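PDB 4UQW: protein CLPV1 from Pseudomonas aeruginosa, which is the ATPase of the type VI secretion system and probably disassembles the contracted TssB-TssC sheath, the fragment studied here being its N domain. Local coordinates for residues L107-S112 against T116-I121. Sequence-based numbering, arbitrary orientation. Where two conformers were deposited one is given.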
ATOM      1  N   LEU A 107       7.497  15.910   1.640  1.00 17.83           N
ATOM      2  CA  LEU A 107       7.176  17.274   2.072  1.00 18.85           C
ATOM      3  C   LEU A 107       6.793  17.310   3.528  1.00 22.95           C
ATOM      4  O   LEU A 107       7.215  18.228   4.257  1.00 25.29           O
ATOM      5  CB  LEU A 107       6.039  17.873   1.224  1.00 16.66           C
ATOM      6  CG  LEU A 107       6.312  17.985  -0.292  1.00 18.84           C
ATOM      7  CD1 LEU A 107       5.191  18.661  -1.021  1.00 21.58           C
ATOM      8  CD2 LEU A 107       7.587  18.795  -0.538  1.00 21.76           C
ATOM      9  N   MET A 108       5.950  16.395   3.968  1.00 19.64           N
ATOM     10  CA  MET A 108       5.537  16.395   5.369  1.00 20.08           C
ATOM     11  C   MET A 108       6.632  15.885   6.282  1.00 20.86           C
ATOM     12  O   MET A 108       6.851  16.433   7.382  1.00 25.39           O
ATOM     13  CB  MET A 108       4.247  15.576   5.579  1.00 20.36           C
ATOM     14  CG  MET A 108       3.761  15.520   7.036  1.00 20.71           C
ATOM     15  SD  MET A 108       2.138  14.738   7.146  1.00 24.45           S
ATOM     16  CE  MET A 108       1.072  16.101   6.663  1.00 23.86           C
ATOM     17  N   PHE A 109       7.350  14.841   5.842  1.00 19.85           N
ATOM     18  CA  PHE A 109       8.348  14.212   6.702  1.00 18.39           C
ATOM     19  C   PHE A 109       9.790  14.511   6.298  1.00 21.01           C
ATOM     20  O   PHE A 109      10.706  14.182   7.030  1.00 22.35           O
ATOM     21  CB  PHE A 109       8.098  12.686   6.752  1.00 17.77           C
ATOM     22  CG  PHE A 109       6.757  12.346   7.384  1.00 20.35           C
ATOM     23  CD1 PHE A 109       6.635  12.339   8.774  1.00 24.16           C
ATOM     24  CD2 PHE A 109       5.605  12.142   6.611  1.00 20.16           C
ATOM     25  CE1 PHE A 109       5.410  12.050   9.375  1.00 23.70           C
ATOM     26  CE2 PHE A 109       4.370  11.874   7.215  1.00 23.79           C
ATOM     27  CZ  PHE A 109       4.285  11.831   8.616  1.00 24.35           C
ATOM     28  N   GLY A 110      10.008  15.210   5.186  1.00 17.12           N
ATOM     29  CA  GLY A 110      11.386  15.503   4.811  1.00 17.91           C
ATOM     30  C   GLY A 110      12.258  14.297   4.502  1.00 19.14           C
ATOM     31  O   GLY A 110      13.503  14.382   4.672  1.00 21.89           O
ATOM     32  N   GLU A 111      11.669  13.217   3.976  1.00 17.71           N
ATOM     33  CA  GLU A 111      12.383  11.958   3.816  1.00 18.89           C
ATOM     34  C   GLU A 111      12.583  11.593   2.348  1.00 19.26           C
ATOM     35  O   GLU A 111      11.752  11.942   1.493  1.00 20.42           O
ATOM     36  CB  GLU A 111      11.642  10.820   4.512  1.00 19.72           C
ATOM     37  CG  GLU A 111      11.654  10.976   6.020  1.00 22.34           C
ATOM     38  CD  GLU A 111      12.993  10.609   6.649  1.00 30.23           C
ATOM     39  OE1 GLU A 111      13.873  10.012   5.971  1.00 27.43           O
ATOM     40  OE2 GLU A 111      13.188  10.950   7.847  1.00 31.58           O
ATOM     41  N   SER A 112      13.685  10.881   2.079  1.00 18.34           N
ATOM     42  CA  SER A 112      14.041  10.556   0.703  0.71 16.88           C
ATOM     43  C   SER A 112      13.411   9.257   0.188  1.00 17.09           C
ATOM     44  O   SER A 112      13.400   9.036  -1.000  1.00 18.48           O
ATOM     45  CB  SER A 112      15.556  10.464   0.598  0.71 18.87           C
ATOM     46  OG  SER A 112      16.018   9.401   1.405  0.71 20.77           O
ATOM     47  N   THR A 116       5.955   2.284   4.011  1.00 14.63           N
ATOM     48  CA  THR A 116       4.532   1.942   3.842  1.00 15.01           C
ATOM     49  C   THR A 116       3.612   2.831   4.679  1.00 13.79           C
ATOM     50  O   THR A 116       2.461   3.064   4.264  1.00 13.23           O
ATOM     51  CB  THR A 116       4.227   0.436   4.109  1.00 16.66           C
ATOM     52  OG1 THR A 116       4.467   0.100   5.469  1.00 15.61           O
ATOM     53  CG2 THR A 116       5.085  -0.444   3.190  1.00 15.57           C
ATOM     54  N   GLY A 117       4.098   3.450   5.757  1.00 15.17           N
ATOM     55  CA  GLY A 117       3.216   4.305   6.522  1.00 15.91           C
ATOM     56  C   GLY A 117       2.940   5.578   5.740  1.00 15.19           C
ATOM     57  O   GLY A 117       1.858   6.164   5.888  1.00 15.41           O
ATOM     58  N   TYR A 118       3.888   6.015   4.891  1.00 14.44           N
ATOM     59  CA  TYR A 118       3.581   7.182   4.044  1.00 15.83           C
ATOM     60  C   TYR A 118       2.604   6.806   2.934  1.00 15.01           C
ATOM     61  O   TYR A 118       1.817   7.658   2.504  1.00 15.27           O
ATOM     62  CB  TYR A 118       4.855   7.753   3.399  1.00 15.50           C
ATOM     63  CG  TYR A 118       5.910   8.190   4.382  1.00 14.82           C
ATOM     64  CD1 TYR A 118       5.632   8.426   5.703  1.00 14.90           C
ATOM     65  CD2 TYR A 118       7.220   8.344   3.935  1.00 15.49           C
ATOM     66  CE1 TYR A 118       6.634   8.851   6.599  1.00 16.74           C
ATOM     67  CE2 TYR A 118       8.240   8.766   4.806  1.00 18.16           C
ATOM     68  CZ  TYR A 118       7.939   8.986   6.124  1.00 19.67           C
ATOM     69  OH  TYR A 118       8.942   9.330   7.019  1.00 21.44           O
ATOM     70  N   LEU A 119       2.653   5.562   2.441  1.00 13.31           N
ATOM     71  CA  LEU A 119       1.630   5.117   1.503  1.00 14.25           C
ATOM     72  C   LEU A 119       0.243   5.168   2.145  1.00 15.75           C
ATOM     73  O   LEU A 119      -0.712   5.627   1.520  1.00 15.56           O
ATOM     74  CB  LEU A 119       1.846   3.676   1.015  1.00 15.92           C
ATOM     75  CG  LEU A 119       3.167   3.416   0.317  1.00 14.15           C
ATOM     76  CD1 LEU A 119       3.348   1.887   0.156  1.00 16.90           C
ATOM     77  CD2 LEU A 119       3.168   4.052  -1.091  1.00 15.78           C
ATOM     78  N   VAL A 120       0.139   4.752   3.406  1.00 14.21           N
ATOM     79  CA  VAL A 120      -1.163   4.821   4.068  1.00 14.82           C
ATOM     80  C   VAL A 120      -1.643   6.267   4.185  1.00 13.72           C
ATOM     81  O   VAL A 120      -2.804   6.547   3.882  1.00 15.52           O
ATOM     82  CB  VAL A 120      -1.053   4.167   5.467  1.00 13.85           C
ATOM     83  CG1 VAL A 120      -2.363   4.337   6.252  1.00 17.26           C
ATOM     84  CG2 VAL A 120      -0.801   2.666   5.290  1.00 17.32           C
ATOM     85  N   ILE A 121      -0.774   7.208   4.598  1.00 14.61           N
ATOM     86  CA  ILE A 121      -1.185   8.585   4.721  1.00 14.56           C
ATOM     87  C   ILE A 121      -1.602   9.130   3.362  1.00 14.65           C
ATOM     88  O   ILE A 121      -2.657   9.784   3.248  1.00 16.20           O
ATOM     89  CB  ILE A 121      -0.040   9.443   5.292  1.00 15.49           C
ATOM     90  CG1 ILE A 121       0.136   9.089   6.777  1.00 14.65           C
ATOM     91  CG2 ILE A 121      -0.328  10.955   5.115  1.00 16.74           C
ATOM     92  CD1 ILE A 121       1.477   9.618   7.354  1.00 17.60           C
TER
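An offset aromatic stack between Phe109 and Tyr118 joins the turn that follows helix 92-108 to the first turns of helix 116-124, two consecutive helices of the predominantly helical ClpV N domain. The rings are nearly parallel, their planes 13° apart and their centroids separated by 4.7 Å. The overlap is partial: CE1 of Tyr118 lies over one face of the Phe109 ring, toward its rim, with Phe109 CD2 as its closest atom at 3.4 Å. The opposite face of the Phe109 ring carries CG of Met108, so the phenyl group is sandwiched between its sequence neighbour and the tyrosine. With CG anti to its carbonyl carbon (chi1 -59°), Tyr118 extends its ring toward the turn after helix 92-108, and its hydroxyl end comes to rest there. Tyr118 OH meets CB of Phe109 at 3.5 Å and CG of Glu111 at 3.3 Å, while CB of Glu111 approaches the tyrosine ring at its edge. The glutamate chain, bent at chi2 (-76°), then carries its carboxylate away from helix 116-124. One turn beyond Tyr118, the CD1 methyl of Ile121 packs obliquely against the far end of the phenylalanine, 3.7 Å from Phe109 CE2. Gly110, with positive phi, is where the chain leaves helical geometry, and Glu111 pairs through its backbone with Gly105. Phe152 meets both stacked rings at an inclination, extending the cluster to helix 152-156, and Ile121 also touches Leu148 and Thr149 of helix 145-150. No hydrogen bond or salt bridge links the two segments, so the turn is held to helix 116-124 by van der Waals and hydrophobic packing of partly overlapped rings, with the glutamate adding its aliphatic CB and CG.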